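Local coordinates for chromosomal replication initiator protein dnaA (PDB 1L8Q) that probably initiates chromosomal replication as an AAA+ ATPase that binds the replication origin in its ATP-bound state and assembles into oligomers, at residues 171-175 and 194-199; 47-53 and 163-167; 189-193 and 216-220; 40-44 and 140-145. The contacts are given in a common frame with arbitrary orientation. Numbering follows the deposited sequence.

Contact 1 (171-175 and 194-199). With ADP (adenosine-5'-diphosphate), chain C.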
# COMPACT_ATOMS: atom_id res chain seq x y z
N ARG A 171 1.81 -8.62 12.26
CA ARG A 171 3.14 -8.30 11.76
C ARG A 171 4.18 -9.07 12.57
O ARG A 171 5.08 -9.70 12.03
CB ARG A 171 3.44 -6.81 11.91
CG ARG A 171 3.08 -5.98 10.72
CD ARG A 171 3.68 -4.58 10.72
NE ARG A 171 3.20 -3.79 11.86
CZ ARG A 171 4.00 -3.17 12.70
NH1 ARG A 171 5.32 -3.23 12.53
NH2 ARG A 171 3.49 -2.49 13.72
N PHE A 172 4.03 -8.99 13.88
CA PHE A 172 4.90 -9.68 14.79
C PHE A 172 5.11 -11.13 14.36
O PHE A 172 6.24 -11.56 14.16
CB PHE A 172 4.31 -9.61 16.21
CG PHE A 172 5.10 -10.34 17.24
CD1 PHE A 172 6.37 -9.92 17.59
CD2 PHE A 172 4.56 -11.45 17.88
CE1 PHE A 172 7.11 -10.61 18.57
CE2 PHE A 172 5.29 -12.15 18.85
CZ PHE A 172 6.57 -11.72 19.20
N LYS A 173 4.02 -11.88 14.22
CA LYS A 173 4.15 -13.26 13.80
C LYS A 173 4.83 -13.33 12.43
O LYS A 173 5.73 -14.16 12.21
CB LYS A 173 2.79 -13.96 13.79
CG LYS A 173 2.13 -13.99 15.16
CD LYS A 173 0.96 -14.94 15.20
CE LYS A 173 0.19 -14.80 16.49
NZ LYS A 173 -1.11 -15.54 16.43
N ILE A 174 4.43 -12.45 11.51
CA ILE A 174 5.03 -12.45 10.19
C ILE A 174 6.55 -12.20 10.33
O ILE A 174 7.38 -12.95 9.81
CB ILE A 174 4.36 -11.42 9.29
CG1 ILE A 174 2.97 -11.92 8.90
CG2 ILE A 174 5.18 -11.20 8.04
CD1 ILE A 174 2.17 -10.94 8.02
N ILE A 175 6.89 -11.16 11.07
CA ILE A 175 8.29 -10.85 11.28
C ILE A 175 9.09 -12.07 11.72
O ILE A 175 10.20 -12.31 11.24
CB ILE A 175 8.42 -9.70 12.28
CG1 ILE A 175 8.10 -8.36 11.59
CG2 ILE A 175 9.79 -9.67 12.87
CD1 ILE A 175 7.83 -7.21 12.56
N LEU A 194 12.08 -4.20 14.02
CA LEU A 194 11.23 -4.37 12.88
C LEU A 194 9.79 -3.93 13.20
O LEU A 194 9.12 -3.34 12.34
CB LEU A 194 11.29 -5.81 12.38
CG LEU A 194 12.68 -6.21 11.86
CD1 LEU A 194 12.78 -7.70 11.64
CD2 LEU A 194 13.04 -5.44 10.57
N LEU A 195 9.33 -4.19 14.43
CA LEU A 195 7.98 -3.80 14.80
C LEU A 195 7.83 -2.30 14.69
O LEU A 195 6.89 -1.80 14.07
CB LEU A 195 7.63 -4.24 16.21
CG LEU A 195 7.00 -5.63 16.39
CD1 LEU A 195 6.51 -5.78 17.84
CD2 LEU A 195 5.86 -5.87 15.41
N GLU A 196 8.78 -1.58 15.27
CA GLU A 196 8.75 -0.13 15.26
C GLU A 196 8.92 0.50 13.89
O GLU A 196 8.43 1.59 13.66
CB GLU A 196 9.76 0.46 16.23
CG GLU A 196 9.20 0.78 17.62
CD GLU A 196 8.11 1.88 17.62
OE1 GLU A 196 7.64 2.28 16.53
OE2 GLU A 196 7.73 2.34 18.72
N ASN A 197 9.61 -0.16 12.96
CA ASN A 197 9.92 0.48 11.69
C ASN A 197 9.33 -0.10 10.41
O ASN A 197 9.86 0.14 9.33
CB ASN A 197 11.42 0.65 11.53
CG ASN A 197 12.02 1.50 12.63
OD1 ASN A 197 12.26 2.69 12.44
ND2 ASN A 197 12.27 0.90 13.79
N THR A 198 8.23 -0.84 10.52
CA THR A 198 7.61 -1.41 9.34
C THR A 198 6.11 -1.62 9.51
O THR A 198 5.62 -1.76 10.63
CB THR A 198 8.29 -2.73 8.93
OG1 THR A 198 7.97 -3.76 9.88
CG2 THR A 198 9.79 -2.62 9.03
N LYS A 199 5.40 -1.66 8.38
CA LYS A 199 3.96 -1.87 8.37
C LYS A 199 3.61 -2.95 7.35
O LYS A 199 2.58 -3.61 7.45
CB LYS A 199 3.26 -0.56 8.01
CG LYS A 199 3.73 0.04 6.70
CD LYS A 199 2.68 0.98 6.09
CE LYS A 199 3.24 1.74 4.87
NZ LYS A 199 2.17 2.20 3.94
PB ADP C . -1.99 -6.27 -0.64
O1B ADP C . -2.47 -7.13 -1.81
O2B ADP C . -3.06 -5.89 0.33
O3B ADP C . -1.09 -5.15 -1.05
PA ADP C . -0.58 -8.61 -0.38
O1A ADP C . -1.70 -9.64 -0.40
O2A ADP C . -0.00 -8.34 -1.76
O3A ADP C . -1.07 -7.23 0.23
O5' ADP C . 0.54 -9.07 0.65
C5' ADP C . 1.74 -8.33 0.79
C4' ADP C . 2.76 -9.30 1.33
O4' ADP C . 2.53 -9.53 2.73
C3' ADP C . 2.59 -10.64 0.65
O3' ADP C . 3.90 -11.20 0.59
C2' ADP C . 1.73 -11.41 1.63
O2' ADP C . 1.82 -12.82 1.56
C1' ADP C . 2.19 -10.90 2.96
N9 ADP C . 1.05 -11.00 3.88
C8 ADP C . -0.01 -10.16 3.94
N7 ADP C . -0.88 -10.57 4.91
C5 ADP C . -0.38 -11.68 5.46
C6 ADP C . -0.79 -12.61 6.52
N6 ADP C . -1.93 -12.44 7.20
N1 ADP C . 0.01 -13.65 6.79
C2 ADP C . 1.17 -13.85 6.12
N3 ADP C . 1.60 -13.03 5.15
C4 ADP C . 0.88 -11.96 4.78

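Contact 2 (47-53 and 163-167). With MG (magnesium ion), chain B; ADP (adenosine-5'-diphosphate), chain C.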
# COMPACT_ATOMS: atom_id res chain seq x y z
N GLY A 47 -0.40 -3.82 1.24
CA GLY A 47 0.35 -4.79 2.01
C GLY A 47 -0.46 -5.27 3.17
O GLY A 47 0.04 -5.44 4.27
N THR A 48 -1.72 -5.55 2.92
CA THR A 48 -2.62 -5.82 3.99
C THR A 48 -3.24 -7.20 3.91
O THR A 48 -3.95 -7.63 4.82
CB THR A 48 -3.67 -4.73 3.99
OG1 THR A 48 -3.42 -3.84 5.10
CG2 THR A 48 -5.02 -5.30 4.26
N GLY A 49 -2.95 -7.91 2.82
CA GLY A 49 -3.43 -9.27 2.65
C GLY A 49 -4.42 -9.50 1.51
O GLY A 49 -4.79 -10.64 1.24
N LYS A 50 -4.84 -8.43 0.84
CA LYS A 50 -5.83 -8.55 -0.23
C LYS A 50 -5.42 -9.55 -1.32
O LYS A 50 -6.15 -10.50 -1.60
CB LYS A 50 -6.16 -7.17 -0.83
CG LYS A 50 -6.61 -6.15 0.22
CD LYS A 50 -6.93 -4.78 -0.40
CE LYS A 50 -5.80 -4.29 -1.29
NZ LYS A 50 -4.59 -3.84 -0.53
N THR A 51 -4.26 -9.36 -1.92
CA THR A 51 -3.87 -10.22 -3.02
C THR A 51 -3.63 -11.64 -2.51
O THR A 51 -4.06 -12.62 -3.09
CB THR A 51 -2.65 -9.66 -3.73
OG1 THR A 51 -2.98 -8.40 -4.34
CG2 THR A 51 -2.25 -10.55 -4.93
N HIS A 52 -2.95 -11.73 -1.39
CA HIS A 52 -2.68 -13.01 -0.80
C HIS A 52 -3.99 -13.79 -0.59
O HIS A 52 -4.08 -14.98 -0.93
CB HIS A 52 -1.97 -12.81 0.53
CG HIS A 52 -1.56 -14.08 1.19
ND1 HIS A 52 -0.27 -14.30 1.63
CD2 HIS A 52 -2.25 -15.21 1.47
CE1 HIS A 52 -0.20 -15.51 2.17
NE2 HIS A 52 -1.38 -16.08 2.09
N LEU A 53 -4.99 -13.13 -0.03
CA LEU A 53 -6.24 -13.79 0.28
C LEU A 53 -7.00 -14.21 -1.00
O LEU A 53 -7.55 -15.32 -1.07
CB LEU A 53 -7.10 -12.90 1.16
CG LEU A 53 -8.26 -13.49 1.94
CD1 LEU A 53 -7.82 -14.66 2.77
CD2 LEU A 53 -8.84 -12.40 2.83
N GLU A 163 -13.43 -4.88 5.49
CA GLU A 163 -12.17 -4.17 5.57
C GLU A 163 -11.10 -5.12 6.09
O GLU A 163 -11.36 -5.93 6.92
CB GLU A 163 -12.34 -2.99 6.53
CG GLU A 163 -11.15 -2.08 6.65
CD GLU A 163 -11.50 -0.80 7.39
OE1 GLU A 163 -12.55 -0.79 8.08
OE2 GLU A 163 -10.73 0.20 7.27
N ILE A 164 -9.88 -4.99 5.60
CA ILE A 164 -8.82 -5.86 6.07
C ILE A 164 -7.64 -5.04 6.56
O ILE A 164 -7.28 -4.02 5.97
CB ILE A 164 -8.40 -6.83 4.95
CG1 ILE A 164 -7.41 -7.86 5.45
CG2 ILE A 164 -7.87 -6.10 3.74
CD1 ILE A 164 -6.95 -8.76 4.38
N GLU A 165 -7.06 -5.45 7.68
CA GLU A 165 -5.93 -4.72 8.26
C GLU A 165 -4.83 -5.67 8.69
O GLU A 165 -5.08 -6.83 9.03
CB GLU A 165 -6.37 -3.88 9.49
CG GLU A 165 -6.91 -2.50 9.16
CD GLU A 165 -7.83 -1.91 10.26
OE1 GLU A 165 -8.23 -0.72 10.14
OE2 GLU A 165 -8.17 -2.62 11.25
N LEU A 166 -3.61 -5.18 8.67
CA LEU A 166 -2.48 -5.93 9.16
C LEU A 166 -2.10 -5.38 10.52
O LEU A 166 -1.34 -4.42 10.62
CB LEU A 166 -1.31 -5.81 8.21
CG LEU A 166 -0.27 -6.91 8.41
CD1 LEU A 166 -0.79 -8.19 7.80
CD2 LEU A 166 1.05 -6.52 7.79
N ASP A 167 -2.65 -5.97 11.57
CA ASP A 167 -2.44 -5.48 12.91
C ASP A 167 -1.08 -5.87 13.51
O ASP A 167 -0.38 -6.73 12.99
CB ASP A 167 -3.59 -5.94 13.82
CG ASP A 167 -3.48 -7.42 14.24
OD1 ASP A 167 -2.55 -8.13 13.82
OD2 ASP A 167 -4.30 -7.97 15.01
MG MG B . -2.37 -6.70 -3.61
PB ADP C . -1.99 -6.27 -0.64
O1B ADP C . -2.47 -7.13 -1.81
O2B ADP C . -3.06 -5.89 0.33
O3B ADP C . -1.09 -5.15 -1.05
PA ADP C . -0.58 -8.61 -0.38
O1A ADP C . -1.70 -9.64 -0.40
O2A ADP C . -0.00 -8.34 -1.76
O3A ADP C . -1.07 -7.23 0.23
O5' ADP C . 0.54 -9.07 0.65
C5' ADP C . 1.74 -8.33 0.79
C4' ADP C . 2.76 -9.30 1.33
O4' ADP C . 2.53 -9.53 2.73
C3' ADP C . 2.59 -10.64 0.65
O3' ADP C . 3.90 -11.20 0.59
C2' ADP C . 1.73 -11.41 1.63
O2' ADP C . 1.82 -12.82 1.56
C1' ADP C . 2.19 -10.90 2.96
N9 ADP C . 1.05 -11.00 3.88
C8 ADP C . -0.01 -10.16 3.94
N7 ADP C . -0.88 -10.57 4.91
C5 ADP C . -0.38 -11.68 5.46
C6 ADP C . -0.79 -12.61 6.52
N6 ADP C . -1.93 -12.44 7.20
N1 ADP C . 0.01 -13.65 6.79
C2 ADP C . 1.17 -13.85 6.12
N3 ADP C . 1.60 -13.03 5.15
C4 ADP C . 0.88 -11.96 4.78
O HOH W 1 -1.93 -4.58 -3.41
O HOH W 2 -4.37 -5.97 -4.05
O HOH W 3 -0.56 -6.80 -3.71
O HOH W 4 -2.32 -6.06 -5.61

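Contact 3 (189-193 and 216-220)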
# COMPACT_ATOMS: atom_id res chain seq x y z
N GLU A 189 15.74 -7.65 20.12
CA GLU A 189 16.04 -6.34 19.54
C GLU A 189 15.70 -6.23 18.07
O GLU A 189 15.23 -5.19 17.61
CB GLU A 189 17.51 -5.97 19.73
CG GLU A 189 18.05 -6.23 21.10
CD GLU A 189 18.78 -7.55 21.19
OE1 GLU A 189 19.75 -7.75 20.39
OE2 GLU A 189 18.40 -8.39 22.04
N VAL A 190 15.96 -7.30 17.33
CA VAL A 190 15.71 -7.29 15.90
C VAL A 190 14.22 -7.28 15.67
O VAL A 190 13.72 -6.45 14.92
CB VAL A 190 16.34 -8.52 15.22
CG1 VAL A 190 16.16 -8.45 13.72
CG2 VAL A 190 17.81 -8.62 15.57
N ILE A 191 13.52 -8.19 16.34
CA ILE A 191 12.06 -8.26 16.26
C ILE A 191 11.47 -6.94 16.65
O ILE A 191 10.62 -6.41 15.94
CB ILE A 191 11.50 -9.37 17.15
CG1 ILE A 191 12.07 -10.72 16.72
CG2 ILE A 191 9.98 -9.41 17.07
CD1 ILE A 191 12.02 -11.78 17.77
N ASP A 192 11.95 -6.37 17.76
CA ASP A 192 11.50 -5.04 18.16
C ASP A 192 11.81 -3.98 17.10
O ASP A 192 10.94 -3.20 16.72
CB ASP A 192 12.08 -4.64 19.52
CG ASP A 192 11.31 -5.25 20.70
OD1 ASP A 192 10.24 -5.88 20.46
OD2 ASP A 192 11.70 -5.18 21.89
N TYR A 193 13.04 -3.96 16.59
CA TYR A 193 13.42 -2.97 15.59
C TYR A 193 12.45 -3.00 14.44
O TYR A 193 12.07 -1.96 13.92
CB TYR A 193 14.82 -3.24 15.03
CG TYR A 193 15.14 -2.37 13.84
CD1 TYR A 193 15.66 -1.08 14.01
CD2 TYR A 193 14.89 -2.79 12.55
CE1 TYR A 193 15.95 -0.27 12.93
CE2 TYR A 193 15.16 -1.98 11.46
CZ TYR A 193 15.70 -0.73 11.65
OH TYR A 193 15.97 0.09 10.57
N PHE A 216 22.98 -6.23 11.62
CA PHE A 216 21.94 -5.49 12.33
C PHE A 216 22.53 -4.22 12.93
O PHE A 216 21.94 -3.14 12.86
CB PHE A 216 21.28 -6.33 13.41
CG PHE A 216 20.28 -5.57 14.24
CD1 PHE A 216 19.11 -5.08 13.66
CD2 PHE A 216 20.51 -5.32 15.59
CE1 PHE A 216 18.21 -4.37 14.39
CE2 PHE A 216 19.60 -4.61 16.36
CZ PHE A 216 18.43 -4.13 15.75
N GLU A 217 23.72 -4.34 13.51
CA GLU A 217 24.34 -3.19 14.17
C GLU A 217 24.93 -2.18 13.17
O GLU A 217 25.19 -1.03 13.53
CB GLU A 217 25.35 -3.62 15.23
CG GLU A 217 24.71 -4.52 16.28
CD GLU A 217 25.65 -4.88 17.41
OE1 GLU A 217 26.88 -4.86 17.22
OE2 GLU A 217 25.16 -5.20 18.51
N GLY A 218 25.11 -2.63 11.93
CA GLY A 218 25.58 -1.77 10.87
C GLY A 218 24.45 -0.87 10.45
O GLY A 218 24.65 0.32 10.20
N LEU A 219 23.24 -1.43 10.40
CA LEU A 219 22.05 -0.66 10.05
C LEU A 219 21.76 0.37 11.12
O LEU A 219 21.46 1.53 10.82
CB LEU A 219 20.83 -1.58 9.85
CG LEU A 219 19.57 -0.82 9.38
CD1 LEU A 219 19.88 0.10 8.18
CD2 LEU A 219 18.43 -1.80 9.08
N GLU A 220 21.89 -0.03 12.37
CA GLU A 220 21.65 0.92 13.45
C GLU A 220 22.62 2.10 13.35
O GLU A 220 22.22 3.26 13.49
CB GLU A 220 21.72 0.24 14.82
CG GLU A 220 20.49 -0.62 15.11
CD GLU A 220 20.55 -1.31 16.45
OE1 GLU A 220 19.59 -1.14 17.23
OE2 GLU A 220 21.53 -2.03 16.72

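Contact 4 (40-44 and 140-145)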
# COMPACT_ATOMS: atom_id res chain seq x y z
N ILE A 40 -18.11 -10.91 -2.71
CA ILE A 40 -17.29 -10.56 -1.58
C ILE A 40 -16.39 -9.44 -2.06
O ILE A 40 -15.75 -9.57 -3.09
CB ILE A 40 -16.42 -11.73 -1.17
CG1 ILE A 40 -17.26 -12.85 -0.59
CG2 ILE A 40 -15.37 -11.30 -0.15
CD1 ILE A 40 -16.45 -14.05 -0.27
N PHE A 41 -16.33 -8.34 -1.31
CA PHE A 41 -15.52 -7.19 -1.69
C PHE A 41 -14.59 -6.88 -0.55
O PHE A 41 -15.03 -6.35 0.48
CB PHE A 41 -16.43 -6.00 -1.96
CG PHE A 41 -15.74 -4.83 -2.56
CD1 PHE A 41 -14.91 -4.02 -1.79
CD2 PHE A 41 -15.95 -4.50 -3.89
CE1 PHE A 41 -14.28 -2.91 -2.36
CE2 PHE A 41 -15.34 -3.39 -4.46
CZ PHE A 41 -14.51 -2.59 -3.70
N ILE A 42 -13.31 -7.21 -0.70
CA ILE A 42 -12.33 -6.96 0.33
C ILE A 42 -11.58 -5.65 0.09
O ILE A 42 -11.14 -5.40 -1.01
CB ILE A 42 -11.32 -8.10 0.37
CG1 ILE A 42 -12.00 -9.41 0.75
CG2 ILE A 42 -10.19 -7.79 1.35
CD1 ILE A 42 -11.17 -10.63 0.34
N TYR A 43 -11.43 -4.84 1.12
CA TYR A 43 -10.67 -3.59 0.98
C TYR A 43 -9.75 -3.29 2.17
O TYR A 43 -10.04 -3.63 3.33
CB TYR A 43 -11.59 -2.42 0.69
CG TYR A 43 -12.47 -2.05 1.84
CD1 TYR A 43 -12.16 -0.96 2.66
CD2 TYR A 43 -13.61 -2.77 2.11
CE1 TYR A 43 -12.96 -0.62 3.71
CE2 TYR A 43 -14.43 -2.44 3.15
CZ TYR A 43 -14.11 -1.35 3.95
OH TYR A 43 -14.94 -1.01 4.99
N GLY A 44 -8.65 -2.63 1.86
CA GLY A 44 -7.66 -2.28 2.85
C GLY A 44 -6.47 -1.64 2.19
O GLY A 44 -6.30 -1.68 0.96
N ARG A 140 -9.90 0.66 -1.42
CA ARG A 140 -10.83 1.57 -0.79
C ARG A 140 -12.24 1.03 -0.89
O ARG A 140 -12.55 0.22 -1.75
CB ARG A 140 -10.73 2.95 -1.43
CG ARG A 140 -11.18 3.00 -2.86
CD ARG A 140 -10.64 4.17 -3.62
NE ARG A 140 -9.20 4.28 -3.45
CZ ARG A 140 -8.43 5.18 -4.06
NH1 ARG A 140 -8.97 6.06 -4.89
NH2 ARG A 140 -7.13 5.19 -3.83
N HIS A 141 -13.08 1.49 0.03
CA HIS A 141 -14.49 1.12 0.11
C HIS A 141 -15.19 1.49 -1.19
O HIS A 141 -14.84 2.48 -1.80
CB HIS A 141 -15.12 1.90 1.28
CG HIS A 141 -16.47 1.42 1.68
ND1 HIS A 141 -17.62 1.80 1.01
CD2 HIS A 141 -16.86 0.61 2.69
CE1 HIS A 141 -18.66 1.21 1.58
NE2 HIS A 141 -18.22 0.48 2.60
N PRO A 142 -16.17 0.72 -1.63
CA PRO A 142 -16.91 1.07 -2.85
C PRO A 142 -17.40 2.53 -2.85
O PRO A 142 -17.29 3.18 -3.89
CB PRO A 142 -18.08 0.10 -2.84
CG PRO A 142 -17.52 -1.11 -2.11
CD PRO A 142 -16.61 -0.56 -1.05
N GLN A 143 -17.87 3.04 -1.72
CA GLN A 143 -18.35 4.42 -1.65
C GLN A 143 -17.26 5.42 -2.02
O GLN A 143 -17.54 6.60 -2.17
CB GLN A 143 -18.88 4.76 -0.23
CG GLN A 143 -20.27 4.18 0.12
CD GLN A 143 -21.35 4.56 -0.90
OE1 GLN A 143 -21.87 5.69 -0.88
NE2 GLN A 143 -21.70 3.60 -1.80
N LYS A 144 -16.02 4.96 -2.14
CA LYS A 144 -14.92 5.85 -2.46
C LYS A 144 -14.39 5.59 -3.85
O LYS A 144 -13.43 6.22 -4.28
CB LYS A 144 -13.81 5.71 -1.45
CG LYS A 144 -14.26 6.01 -0.03
CD LYS A 144 -13.17 6.71 0.77
CE LYS A 144 -13.49 6.71 2.26
NZ LYS A 144 -12.96 5.49 2.96
N LEU A 145 -15.02 4.66 -4.55
CA LEU A 145 -14.67 4.41 -5.93
C LEU A 145 -15.21 5.52 -6.86
O LEU A 145 -16.25 5.36 -7.50
CB LEU A 145 -15.19 3.04 -6.38
CG LEU A 145 -14.52 1.83 -5.74
CD1 LEU A 145 -15.16 0.52 -6.20
CD2 LEU A 145 -13.03 1.81 -6.03

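Contact 1 (171-175 and 194-199)
The apolar centre is the CD1 methyl of Ile175, which lies 3.7 Å from CB of Leu194 and also 3.7 Å from CD2 of Leu195. Ile204 of helix 201-214 packs on both Ile175 and Thr198. Leu195 then carries the packing on to Phe172: its CD2 sits 4.1 Å from Phe172 CB, at the place where the two backbones come nearest (CA to CA 6.6 Å). Further out the contact turns polar. Arg171 reaches the backbone of 194-199, and its NH1 donates a nearly straight hydrogen bond to the carbonyl O of Leu195, 2.6 Å long, while CD2 of Leu195 lies over one face of the guanidinium. NH2 of the same group is hydrogen-bonded to Asn168 OD1. The carbonyl of Leu194 is taken within its own segment, by Thr198 OG1 at 2.7 Å. Ile174 takes no part across the segments: its CD1 lies 3.6 Å from N3 of the ADP adenine. Helix-on-helix packing with an arginine bonded to a helix carbonyl, beside the nucleotide, belongs here to the small helical subdomain that follows the Rossmann-like core in AAA+ ATPases.

Contact 2 (47-53 and 163-167)
Ile164, Thr48 and Leu166 hold most of this buried interface. Ile164, which follows Glu163 of strand 160-163, points its side chain at the phosphate-binding loop: CG2 lies 3.7 Å from Lys50 CG, while CD1 reaches 3.9 Å from the carbonyl C of Gly49 and 4.4 Å from Leu53 CD2. A side chain on Gly49 would run into that CD1 and into the preceding carbonyl as well. Thr48 lies alongside the passing chain, its CG2 4.0 Å from Glu165 N and its OG1 3.8 Å from Leu166 N. Leu166 bridges to the ligand, with CD2 3.8 Å from Gly47 O and CD1 3.7 Å from ADP N7. The loop's backbone amides and the Lys50 amine face the phosphates. Gly47 N bonds O3B at 2.7 Å, Thr48 N and Lys50 NZ reach O2B at 2.9 and 2.7 Å, and Thr51 N holds O1B at 2.9 Å. Magnesium is bound by Thr51 OG1, ADP O1B (each 1.9 Å) and four waters. This is the P-loop, or Walker A motif. The chemistry is divided: backbone amides, a lysine and a metal balance the phosphate charge, whereas the 163-167 side adds van der Waals support behind the loop and one leucine beside the adenine.

Contact 3 (189-193 and 216-220)
Both segments are helical, and their axes pass 11.9 Å apart at closest approach with their N-to-C directions 43° from each other. They are nearest at their N-terminal ends, where Val190 CA and Phe216 CA stand 7.4 Å apart; by Tyr193 CA and Glu220 CA the separation has grown to 9.4 Å. At that distance the backbones do not touch, and large side chains have to fill the gap. Phe216 does most of this. Its ring slides in along helix 188-197, with Val190 CG2 over its face, 4.1 Å from the centroid and only 9° off the normal, a CH-pi contact. Its edge turns toward the face of Tyr193 in an offset edge-to-face pair, centroids 5.6 Å apart and planes at 83°, and Phe216 CE1 comes to 3.6 Å from Tyr193 CB. One turn later Leu219 meets the same tyrosine, its CD2 lying 3.9 Å from Tyr193 CZ. The phenol hydroxyl finds its polar partner beyond the segments, in a hydrogen bond with Glu223. Helix 201-214 adds to the cluster, its Ile211 touching both Phe216 and Leu219. The aromatic and aliphatic cluster thus seats the start of the long helix 216-241 against the helical part of the AAA+ region. It is a helix-packing junction between domain III and domain IV, the domain assigned to double-stranded DNA binding.

Contact 4 (40-44 and 140-145)
Strand 40-43 is an interior strand of the parallel sheet in the AAA+ P-loop core, between 133-138 and 160-163, leading into the Walker A loop; here it meets the turn that follows neighbouring strand 133-138. Along it the side chains alternate: Ile40 and Ile42 lie on the side of helix 20-31, while Phe41 and Tyr43 point toward 140-145. Phe41 is roofed by Pro142, whose CG sits 3.7 Å from the ring centroid, 11° off the normal, in a CH-pi contact. The ring edge reaches the backbone, with CE1 3.6 Å from Arg140 O, and CZ lies 4.0 Å from Leu145 CD1. Tyr43 comes next, its CB 3.7 Å from the same Arg140 O. Its ring receives the edge of His141 in an offset edge-to-face pair, centroids 5.2 Å apart and planes at 81°. The carbonyl of Gly44, next in the chain, accepts a hydrogen bond from Lys50 NZ. The histidine ring is itself anchored within the turn: His141 ND1 accepts a hydrogen bond from Gln143 N at 3.0 Å.

From the N terminus, strand 40-43 opens contact 4 and the P-loop after it opens contact 2. Contact 4 closes first, at 140-145, and contact 2 at 163-167, so the two cross; both loops span the intervening strands of the core sheet. They also touch, through a probable hydrogen bond from Ile164 N to Tyr43 O. Contacts 1 and 3 come later, close short helical loops and cross in turn, sharing helix 188-197, with Ile191 of contact 3 packed on Phe172. Leu166 joins the two halves, meeting Arg171 and Ile174 beside ADP. The series thus runs from sheet to nucleotide, helical subdomain and domain IV, contacts 3 and 4 lying about 36 Å apart between centres.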